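Local coordinates for protein genome packaging NTPase B204 (Sulfolobus turreted icosahedral virus 2, PDB 4KFU) that probably hydrolyses ATP to drive packaging of the viral DNA into the capsid, as a P-loop NTPase of the FtsK-HerA superfamily, at residues A[3-8]-A[125-130]; A[35-40]-A[98-103]; A[55-60]-A[67-72]. One frame throughout, in Å; residues are numbered along the deposited sequence. Where two conformers were deposited one is given.

Contact 1 of 3, residues A[3-8]-A[125-130]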
loop_
_atom_site.group_PDB
_atom_site.type_symbol
_atom_site.label_atom_id
_atom_site.label_comp_id
_atom_site.label_asym_id
_atom_site.label_seq_id
_atom_site.Cartn_x
_atom_site.Cartn_y
_atom_site.Cartn_z
ATOM N N PRO A 3 12.570 -3.889 -2.091
ATOM C CA PRO A 3 11.444 -3.951 -3.028
ATOM C C PRO A 3 10.380 -4.961 -2.619
ATOM O O PRO A 3 9.221 -4.789 -3.007
ATOM C CB PRO A 3 12.103 -4.402 -4.338
ATOM C CG PRO A 3 13.326 -5.163 -3.890
ATOM C CD PRO A 3 13.817 -4.392 -2.696
ATOM N N ASP A 4 10.749 -5.999 -1.874
ATOM C CA ASP A 4 9.751 -6.973 -1.438
ATOM C C ASP A 4 9.187 -6.707 -0.037
ATOM O O ASP A 4 8.562 -7.589 0.557
ATOM C CB ASP A 4 10.262 -8.415 -1.561
ATOM C CG ASP A 4 11.563 -8.659 -0.808
ATOM O OD1 ASP A 4 12.003 -7.791 -0.019
ATOM O OD2 ASP A 4 12.144 -9.749 -1.009
ATOM N N ASP A 5 9.398 -5.500 0.482
ATOM C CA ASP A 5 8.813 -5.125 1.771
ATOM C C ASP A 5 7.309 -4.919 1.657
ATOM O O ASP A 5 6.796 -4.572 0.590
ATOM C CB ASP A 5 9.429 -3.835 2.310
ATOM C CG ASP A 5 10.732 -4.070 3.042
ATOM O OD1 ASP A 5 11.057 -5.249 3.317
ATOM O OD2 ASP A 5 11.426 -3.078 3.344
ATOM N N ILE A 6 6.607 -5.149 2.763
ATOM C CA ILE A 6 5.218 -4.738 2.856
ATOM C C ILE A 6 5.229 -3.367 3.541
ATOM O O ILE A 6 5.737 -3.217 4.664
ATOM C CB ILE A 6 4.369 -5.727 3.658
ATOM C CG1 ILE A 6 4.262 -7.059 2.887
ATOM C CG2 ILE A 6 2.983 -5.154 3.885
ATOM C CD1 ILE A 6 3.674 -8.226 3.681
ATOM N N VAL A 7 4.716 -2.362 2.838
ATOM C CA VAL A 7 4.658 -1.001 3.364
ATOM C C VAL A 7 3.202 -0.589 3.469
ATOM O O VAL A 7 2.415 -0.776 2.529
ATOM C CB VAL A 7 5.402 -0.005 2.459
ATOM C CG1 VAL A 7 5.281 1.408 3.006
ATOM C CG2 VAL A 7 6.855 -0.396 2.332
ATOM N N VAL A 8 2.838 -0.037 4.621
ATOM C CA VAL A 8 1.464 0.381 4.846
ATOM C C VAL A 8 1.429 1.871 5.146
ATOM O O VAL A 8 2.135 2.355 6.048
ATOM C CB VAL A 8 0.819 -0.415 5.992
ATOM C CG1 VAL A 8 -0.632 0.018 6.194
ATOM C CG2 VAL A 8 0.893 -1.928 5.682
ATOM N N ALA A 125 3.554 -14.718 2.334
ATOM C CA ALA A 125 4.459 -15.373 1.398
ATOM C C ALA A 125 4.840 -14.448 0.256
ATOM O O ALA A 125 5.150 -14.903 -0.849
ATOM C CB ALA A 125 3.824 -16.638 0.868
ATOM N N ASN A 126 4.814 -13.148 0.521
ATOM C CA ASN A 126 5.003 -12.186 -0.555
ATOM C C ASN A 126 6.408 -12.232 -1.137
ATOM O O ASN A 126 6.590 -12.069 -2.350
ATOM C CB ASN A 126 4.625 -10.772 -0.105
ATOM C CG ASN A 126 5.586 -10.200 0.918
ATOM O OD1 ASN A 126 5.604 -10.617 2.078
ATOM N ND2 ASN A 126 6.379 -9.226 0.498
ATOM N N ARG A 127 7.397 -12.470 -0.278
ATOM C CA ARG A 127 8.782 -12.517 -0.744
ATOM C C ARG A 127 9.004 -13.696 -1.690
ATOM O O ARG A 127 9.666 -13.560 -2.712
ATOM C CB ARG A 127 9.760 -12.555 0.431
ATOM C CG ARG A 127 9.624 -11.364 1.387
ATOM C CD ARG A 127 10.955 -11.013 2.043
ATOM N NE ARG A 127 10.782 -10.273 3.292
ATOM C CZ ARG A 127 10.731 -8.946 3.386
ATOM N NH1 ARG A 127 10.832 -8.192 2.300
ATOM N NH2 ARG A 127 10.577 -8.368 4.575
ATOM N N HIS A 128 8.426 -14.845 -1.361
ATOM C CA HIS A 128 8.544 -16.021 -2.216
ATOM C C HIS A 128 7.792 -15.811 -3.528
ATOM O O HIS A 128 8.143 -16.393 -4.553
ATOM C CB HIS A 128 8.029 -17.268 -1.487
ATOM C CG HIS A 128 7.833 -18.455 -2.384
ATOM N ND1 HIS A 128 6.628 -18.733 -2.995
ATOM C CD2 HIS A 128 8.688 -19.428 -2.776
ATOM C CE1 HIS A 128 6.750 -19.830 -3.725
ATOM N NE2 HIS A 128 7.990 -20.272 -3.608
ATOM N N ALA A 129 6.765 -14.965 -3.493
ATOM C CA ALA A 129 5.972 -14.664 -4.679
ATOM C C ALA A 129 6.650 -13.589 -5.523
ATOM O O ALA A 129 6.210 -13.293 -6.647
ATOM C CB ALA A 129 4.566 -14.218 -4.286
ATOM N N GLY A 130 7.712 -13.007 -4.970
ATOM C CA GLY A 130 8.461 -11.947 -5.623
ATOM C C GLY A 130 7.689 -10.644 -5.699
ATOM O O GLY A 130 7.873 -9.863 -6.628
#
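Asp-4 and Asp-5 meet Arg-127 in a salt-bridge network at the entrance to strand 6-10, the strand that leads into the P-loop in this FtsK-HerA-type ATPase. The opposing segment, 125-130, is the link from helix 117-124 to strand 131-137, and it closes with a type I turn from Arg-127 to Gly-130, whose positive phi suits glycine. Asp-4 holds CG between its backbone N and carbonyl carbon (chi1 56°), and its OD1 lies 2.6 Å from Arg-127 NH1, a salt bridge that is weak as a hydrogen bond because the angle at the proton is only 122°. The two side chains cross at about a right angle, and Asp-4 OD2 rests against the aliphatic part of the arginine, 3.5 Å from Arg-127 CD. The carbonyl of Asp-4 receives a weak bond from Asn-126 ND2 at 2.7 Å; the stronger partner of that amide is the carbonyl of Leu-131, so one short amide group braces two backbones. Asp-5 points its CB away from the turn, yet its OD1 accepts a straighter bond from Arg-127 NH1 at 3.1 Å, nearly in the guanidinium plane and on the anti side of the carboxylate. Asp-152 adds a further salt bridge to Arg-127 NH2, and the guanidinium probably offsets the repulsion between the close carboxylates of Asp-5 and Asp-152. A long arginine suits this exposed site, since its extended chain carries the charge across to the strand. Ile-6, buried, lays its tip beside the amide of Asn-126, with CD1 3.5 Å from Asn-126 OD1.

Contact 2 of 3, residues A[35-40]-A[98-103]; sequences SYIIDD and TVLIID. With ZN (zinc ion), chain L.
Asp-39 sets CG anti to its backbone N (chi1 176°) and Ile-102 does the same with CG2, which puts both groups on one face of the sheet, where Ile-102 CG2 packs 3.5 Å from Asp-39 OD2. The two residues stand on neighbouring parallel strands, 35-40 and 98-102, in the central sheet of the P-loop NTPase fold; the strand axes are 16° apart. Both oxygens of Asp-39 bind the metal, OD1 at 2.4 Å and OD2 at 2.3 Å from the zinc ion, and His-41, Asp-73 and His-108 complete the site. On that same face Leu-100 CD1 reaches across to Ile-37 CB at 3.8 Å. On the other face Ile-38 and Ile-101 lie side by side pointing the same way; their beta-branched shape suits the extended backbone and fills the buried interior. Near the strand starts, Thr-98 OG1 is bonded to the carbonyl of Gly-96, which suits a buried hydroxyl. Four good parallel bonds tie the backbones, the shortest from Asp-39 N to Ile-101 O at 2.7 Å, with the donor nearly along the C=O axis; a fifth, from Asp-103 N to Asp-39 O, is long and weak where the chain leaves its strand. Asp-103 bonds through OD2 to Tyr-50 and Ser-18, and its side chain lies about 4 Å from the magnesium ion. Helix 17-31 packs on the face of Tyr-36, Val-99 and Ile-101, helix 78-95 on that of Ile-37, Thr-98 and Ile-102, and strands 68-72 and 131-137 flank the pair.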
loop_
_atom_site.group_PDB
_atom_site.type_symbol
_atom_site.label_atom_id
_atom_site.label_comp_id
_atom_site.label_asym_id
_atom_site.label_seq_id
_atom_site.Cartn_x
_atom_site.Cartn_y
_atom_site.Cartn_z
ATOM N N SER A 35 9.709 -2.798 -11.292
ATOM C CA SER A 35 8.388 -2.708 -11.900
ATOM C C SER A 35 7.290 -2.551 -10.848
ATOM O O SER A 35 7.473 -2.895 -9.680
ATOM C CB SER A 35 8.103 -3.955 -12.742
ATOM O OG SER A 35 7.981 -5.101 -11.921
ATOM N N TYR A 36 6.147 -2.018 -11.264
ATOM C CA TYR A 36 5.006 -1.950 -10.364
ATOM C C TYR A 36 3.667 -2.144 -11.063
ATOM O O TYR A 36 3.515 -1.877 -12.268
ATOM C CB TYR A 36 5.018 -0.660 -9.524
ATOM C CG TYR A 36 5.021 0.628 -10.324
ATOM C CD1 TYR A 36 3.877 1.064 -10.990
ATOM C CD2 TYR A 36 6.154 1.429 -10.384
ATOM C CE1 TYR A 36 3.873 2.243 -11.712
ATOM C CE2 TYR A 36 6.157 2.609 -11.104
ATOM C CZ TYR A 36 5.012 3.007 -11.765
ATOM O OH TYR A 36 5.000 4.187 -12.476
ATOM N N ILE A 37 2.708 -2.629 -10.281
ATOM C CA ILE A 37 1.327 -2.792 -10.695
ATOM C C ILE A 37 0.472 -1.979 -9.728
ATOM O O ILE A 37 0.558 -2.177 -8.500
ATOM C CB ILE A 37 0.894 -4.274 -10.605
ATOM C CG1 ILE A 37 1.853 -5.167 -11.398
ATOM C CG2 ILE A 37 -0.542 -4.452 -11.077
ATOM C CD1 ILE A 37 1.662 -6.650 -11.140
ATOM N N ILE A 38 -0.344 -1.062 -10.253
ATOM C CA ILE A 38 -1.219 -0.277 -9.380
ATOM C C ILE A 38 -2.688 -0.688 -9.475
ATOM O O ILE A 38 -3.309 -0.591 -10.549
ATOM C CB ILE A 38 -1.121 1.237 -9.685
ATOM C CG1 ILE A 38 0.340 1.701 -9.658
ATOM C CG2 ILE A 38 -1.970 2.028 -8.704
ATOM C CD1 ILE A 38 0.527 3.167 -10.074
ATOM N N ASP A 39 -3.237 -1.132 -8.344
ATOM C CA ASP A 39 -4.660 -1.447 -8.207
ATOM C C ASP A 39 -5.369 -0.157 -7.802
ATOM O O ASP A 39 -5.298 0.268 -6.642
ATOM C CB ASP A 39 -4.832 -2.555 -7.154
ATOM C CG ASP A 39 -6.293 -2.893 -6.847
ATOM O OD1 ASP A 39 -7.192 -2.577 -7.647
ATOM O OD2 ASP A 39 -6.557 -3.490 -5.775
ATOM N N ASP A 40 -6.038 0.467 -8.774
ATOM C CA ASP A 40 -6.599 1.827 -8.647
ATOM C C ASP A 40 -8.129 1.781 -8.534
ATOM O O ASP A 40 -8.807 1.170 -9.371
ATOM C CB ASP A 40 -6.191 2.636 -9.889
ATOM C CG ASP A 40 -6.410 4.151 -9.740
ATOM O OD1 ASP A 40 -7.191 4.598 -8.870
ATOM O OD2 ASP A 40 -5.799 4.901 -10.530
ATOM N N THR A 98 8.565 -7.271 -8.021
ATOM C CA THR A 98 7.625 -6.222 -8.400
ATOM C C THR A 98 6.888 -5.713 -7.158
ATOM O O THR A 98 6.617 -6.482 -6.238
ATOM C CB THR A 98 6.590 -6.787 -9.416
ATOM O OG1 THR A 98 7.262 -7.170 -10.625
ATOM C CG2 THR A 98 5.501 -5.766 -9.746
ATOM N N VAL A 99 6.579 -4.420 -7.120
ATOM C CA VAL A 99 5.706 -3.900 -6.081
ATOM C C VAL A 99 4.248 -3.764 -6.534
ATOM O O VAL A 99 3.944 -3.070 -7.517
ATOM C CB VAL A 99 6.204 -2.549 -5.556
ATOM C CG1 VAL A 99 5.301 -2.092 -4.437
ATOM C CG2 VAL A 99 7.640 -2.691 -5.063
ATOM N N LEU A 100 3.353 -4.448 -5.826
ATOM C CA LEU A 100 1.919 -4.284 -6.039
ATOM C C LEU A 100 1.413 -3.137 -5.151
ATOM O O LEU A 100 1.426 -3.247 -3.921
ATOM C CB LEU A 100 1.177 -5.581 -5.700
ATOM C CG LEU A 100 -0.345 -5.549 -5.857
ATOM C CD1 LEU A 100 -0.753 -5.092 -7.284
ATOM C CD2 LEU A 100 -0.995 -6.907 -5.501
ATOM N N ILE A 101 0.979 -2.047 -5.781
ATOM C CA ILE A 101 0.491 -0.865 -5.081
ATOM C C ILE A 101 -1.028 -0.809 -5.052
ATOM O O ILE A 101 -1.690 -0.809 -6.097
ATOM C CB ILE A 101 1.006 0.426 -5.745
ATOM C CG1 ILE A 101 2.525 0.358 -5.934
ATOM C CG2 ILE A 101 0.599 1.656 -4.924
ATOM C CD1 ILE A 101 3.151 1.659 -6.457
ATOM N N ILE A 102 -1.579 -0.756 -3.845
ATOM C CA ILE A 102 -3.021 -0.802 -3.660
ATOM C C ILE A 102 -3.491 0.417 -2.899
ATOM O O ILE A 102 -3.413 0.463 -1.667
ATOM C CB ILE A 102 -3.455 -2.066 -2.905
ATOM C CG1 ILE A 102 -2.775 -3.294 -3.513
ATOM C CG2 ILE A 102 -4.992 -2.241 -2.953
ATOM C CD1 ILE A 102 -3.385 -4.584 -3.075
ATOM N N ASP A 103 -3.962 1.423 -3.630
ATOM C CA ASP A 103 -4.550 2.588 -2.967
ATOM C C ASP A 103 -5.974 2.228 -2.572
ATOM O O ASP A 103 -6.578 1.322 -3.174
ATOM C CB ASP A 103 -4.494 3.834 -3.850
ATOM C CG ASP A 103 -4.078 5.087 -3.064
ATOM O OD1 ASP A 103 -4.377 5.153 -1.844
ATOM O OD2 ASP A 103 -3.447 6.000 -3.658
HETATM ZN ZN ZN L . -8.792 -3.411 -6.115
#

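Contact 3 of 3, residues A[55-60]-A[67-72]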
loop_
_atom_site.group_PDB
_atom_site.type_symbol
_atom_site.label_atom_id
_atom_site.label_comp_id
_atom_site.label_asym_id
_atom_site.label_seq_id
_atom_site.Cartn_x
_atom_site.Cartn_y
_atom_site.Cartn_z
ATOM N N TYR A 55 0.898 1.784 -17.973
ATOM C CA TYR A 55 -0.033 1.334 -19.014
ATOM C C TYR A 55 -1.412 0.995 -18.430
ATOM O O TYR A 55 -1.523 0.183 -17.502
ATOM C CB TYR A 55 0.520 0.123 -19.767
ATOM C CG TYR A 55 -0.332 -0.248 -20.970
ATOM C CD1 TYR A 55 -0.103 0.330 -22.216
ATOM C CD2 TYR A 55 -1.385 -1.147 -20.850
ATOM C CE1 TYR A 55 -0.898 0.003 -23.324
ATOM C CE2 TYR A 55 -2.185 -1.478 -21.942
ATOM C CZ TYR A 55 -1.937 -0.900 -23.174
ATOM O OH TYR A 55 -2.725 -1.239 -24.254
ATOM N N ASN A 56 -2.458 1.615 -18.974
ATOM C CA ASN A 56 -3.823 1.377 -18.502
ATOM C C ASN A 56 -4.366 0.049 -19.039
ATOM O O ASN A 56 -4.885 -0.019 -20.163
ATOM C CB ASN A 56 -4.742 2.527 -18.912
ATOM C CG ASN A 56 -4.473 3.814 -18.131
ATOM O OD1 ASN A 56 -5.410 4.520 -17.749
ATOM N ND2 ASN A 56 -3.202 4.123 -17.895
ATOM N N ALA A 57 -4.254 -0.996 -18.220
ATOM C CA ALA A 57 -4.571 -2.364 -18.623
ATOM C C ALA A 57 -6.067 -2.622 -18.777
ATOM O O ALA A 57 -6.880 -2.119 -17.993
ATOM C CB ALA A 57 -3.972 -3.347 -17.630
ATOM N N THR A 58 -6.420 -3.422 -19.786
ATOM C CA THR A 58 -7.816 -3.792 -20.032
ATOM C C THR A 58 -7.981 -5.311 -20.116
ATOM O O THR A 58 -9.078 -5.813 -20.385
ATOM C CB THR A 58 -8.360 -3.153 -21.334
ATOM O OG1 THR A 58 -7.538 -3.548 -22.437
ATOM C CG2 THR A 58 -8.361 -1.617 -21.233
ATOM N N SER A 59 -6.883 -6.032 -19.899
ATOM C CA SER A 59 -6.910 -7.491 -19.846
ATOM C C SER A 59 -5.898 -8.018 -18.821
ATOM O O SER A 59 -5.008 -7.290 -18.379
ATOM C CB SER A 59 -6.620 -8.093 -21.224
ATOM O OG SER A 59 -5.231 -8.068 -21.508
ATOM N N LEU A 60 -6.039 -9.285 -18.448
ATOM C CA LEU A 60 -5.091 -9.923 -17.541
ATOM C C LEU A 60 -3.726 -10.011 -18.189
ATOM O O LEU A 60 -2.691 -9.997 -17.514
ATOM C CB LEU A 60 -5.553 -11.341 -17.219
ATOM C CG LEU A 60 -6.589 -11.503 -16.123
ATOM C CD1 LEU A 60 -7.067 -12.950 -16.105
ATOM C CD2 LEU A 60 -5.956 -11.121 -14.810
ATOM N N GLN A 67 5.421 -3.531 -18.215
ATOM C CA GLN A 67 6.377 -3.314 -17.122
ATOM C C GLN A 67 5.826 -2.394 -16.023
ATOM O O GLN A 67 5.934 -2.706 -14.840
ATOM C CB GLN A 67 7.703 -2.763 -17.656
ATOM C CG GLN A 67 8.807 -2.669 -16.605
ATOM C CD GLN A 67 10.079 -2.032 -17.144
ATOM O OE1 GLN A 67 10.041 -1.282 -18.119
ATOM N NE2 GLN A 67 11.212 -2.333 -16.510
ATOM N N TYR A 68 5.242 -1.267 -16.426
ATOM C CA TYR A 68 4.577 -0.373 -15.492
ATOM C C TYR A 68 3.096 -0.331 -15.825
ATOM O O TYR A 68 2.704 0.126 -16.903
ATOM C CB TYR A 68 5.216 1.019 -15.529
ATOM C CG TYR A 68 6.667 0.981 -15.099
ATOM C CD1 TYR A 68 7.009 0.827 -13.759
ATOM C CD2 TYR A 68 7.696 1.066 -16.031
ATOM C CE1 TYR A 68 8.330 0.779 -13.355
ATOM C CE2 TYR A 68 9.026 1.012 -15.635
ATOM C CZ TYR A 68 9.334 0.873 -14.298
ATOM O OH TYR A 68 10.650 0.820 -13.892
ATOM N N VAL A 69 2.271 -0.820 -14.903
ATOM C CA VAL A 69 0.877 -1.087 -15.231
ATOM C C VAL A 69 -0.109 -0.569 -14.184
ATOM O O VAL A 69 0.132 -0.632 -12.969
ATOM C CB VAL A 69 0.664 -2.601 -15.547
ATOM C CG1 VAL A 69 1.191 -3.454 -14.424
ATOM C CG2 VAL A 69 -0.803 -2.918 -15.824
ATOM N N VAL A 70 -1.220 -0.041 -14.683
ATOM C CA VAL A 70 -2.268 0.522 -13.851
ATOM C C VAL A 70 -3.574 -0.179 -14.183
ATOM O O VAL A 70 -3.987 -0.231 -15.352
ATOM C CB VAL A 70 -2.414 2.032 -14.114
ATOM C CG1 VAL A 70 -3.546 2.622 -13.272
ATOM C CG2 VAL A 70 -1.101 2.749 -13.841
ATOM N N VAL A 71 -4.210 -0.726 -13.153
ATOM C CA VAL A 71 -5.435 -1.485 -13.299
ATOM C C VAL A 71 -6.558 -0.750 -12.578
ATOM O O VAL A 71 -6.540 -0.648 -11.351
ATOM C CB VAL A 71 -5.299 -2.872 -12.625
ATOM C CG1 VAL A 71 -6.434 -3.789 -13.062
ATOM C CG2 VAL A 71 -3.938 -3.492 -12.925
ATOM N N TYR A 72 -7.545 -0.247 -13.313
ATOM C CA TYR A 72 -8.715 0.299 -12.637
ATOM C C TYR A 72 -9.615 -0.839 -12.160
ATOM O O TYR A 72 -10.048 -1.671 -12.959
ATOM C CB TYR A 72 -9.516 1.250 -13.525
ATOM C CG TYR A 72 -10.819 1.628 -12.863
ATOM C CD1 TYR A 72 -10.831 2.467 -11.760
ATOM C CD2 TYR A 72 -12.033 1.114 -13.315
ATOM C CE1 TYR A 72 -12.014 2.804 -11.124
ATOM C CE2 TYR A 72 -13.230 1.447 -12.687
ATOM C CZ TYR A 72 -13.212 2.293 -11.591
ATOM O OH TYR A 72 -14.388 2.634 -10.957
HETATM O O HOH W 1 -6.754 0.126 -16.316
#
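Tyr-55 and Val-69 face each other in a parallel bridge, followed by Asn-56 with Val-70, and three backbone hydrogen bonds join the short edge strand to strand 68-72. Tyr-55 N gives to Tyr-68 O at 2.7 Å. Val-70 N returns to Tyr-55 O, and Ala-57 N reaches Val-70 O at 3.0 Å. The middle bond is almost straight at hydrogen (174°), though its donor stands above the carbonyl plane, 37° out of it. Beyond Ala-57 the chains part, and a water continues the connection: it donates to Ala-57 O and to Val-70 O and accepts from Tyr-72 N at 3.1 Å. Val-70 O is therefore held by both an amide and a water.

The main apolar touch is Ala-57 CB on Val-69 CG2, 3.7 Å apart. With Val-69 CG1 between the backbone N and the carbonyl carbon (chi1 53°), CG2 falls anti to N, against Ala-57 and 3.6 Å from Tyr-55 O. A small alanine suits a point where the chain is leaving the sheet close to its neighbour, and valines suit the extended, buried strand. Tyr-55 touches the partner with CB, beside Tyr-68 O, on the face it shares with Val-69; its ring leads away to a cation-pi contact with Lys-66. Asn-56 OD1 is bonded to Ser-51 OG.

The whole forms a compact beta-alpha-beta unit: Ser-59 is the N-cap of helix 60-65, its OG bonded to Asp-62 N, and that helix returns the chain to strand 68-72. Strand 35-40 pairs with the far edge of strand 68-72, and helix 78-95 packs against Val-71.

All three contacts belong to one mixed sheet. Its order begins 55-56, 68-72, 35-40, 98-102, 131-137, 6-10, so contact 3 builds the edge, contact 2 lies further in, and contact 1 ties the start of strand 6-10 to the turn before strand 131-137. Contact 3 is nested within the loop closed by contact 2, itself inside that of contact 1. Centres of contacts 1 and 2 are about 12 Å apart, of 2 and 3 about 10 Å, of 1 and 3 about 20 Å. Gly-130 O probably bonds to Thr-98 N, and strands 35-40 and 68-72 pair directly. Contact 2 alone reaches the zinc site and the nucleotide region; the others build the sheet around it.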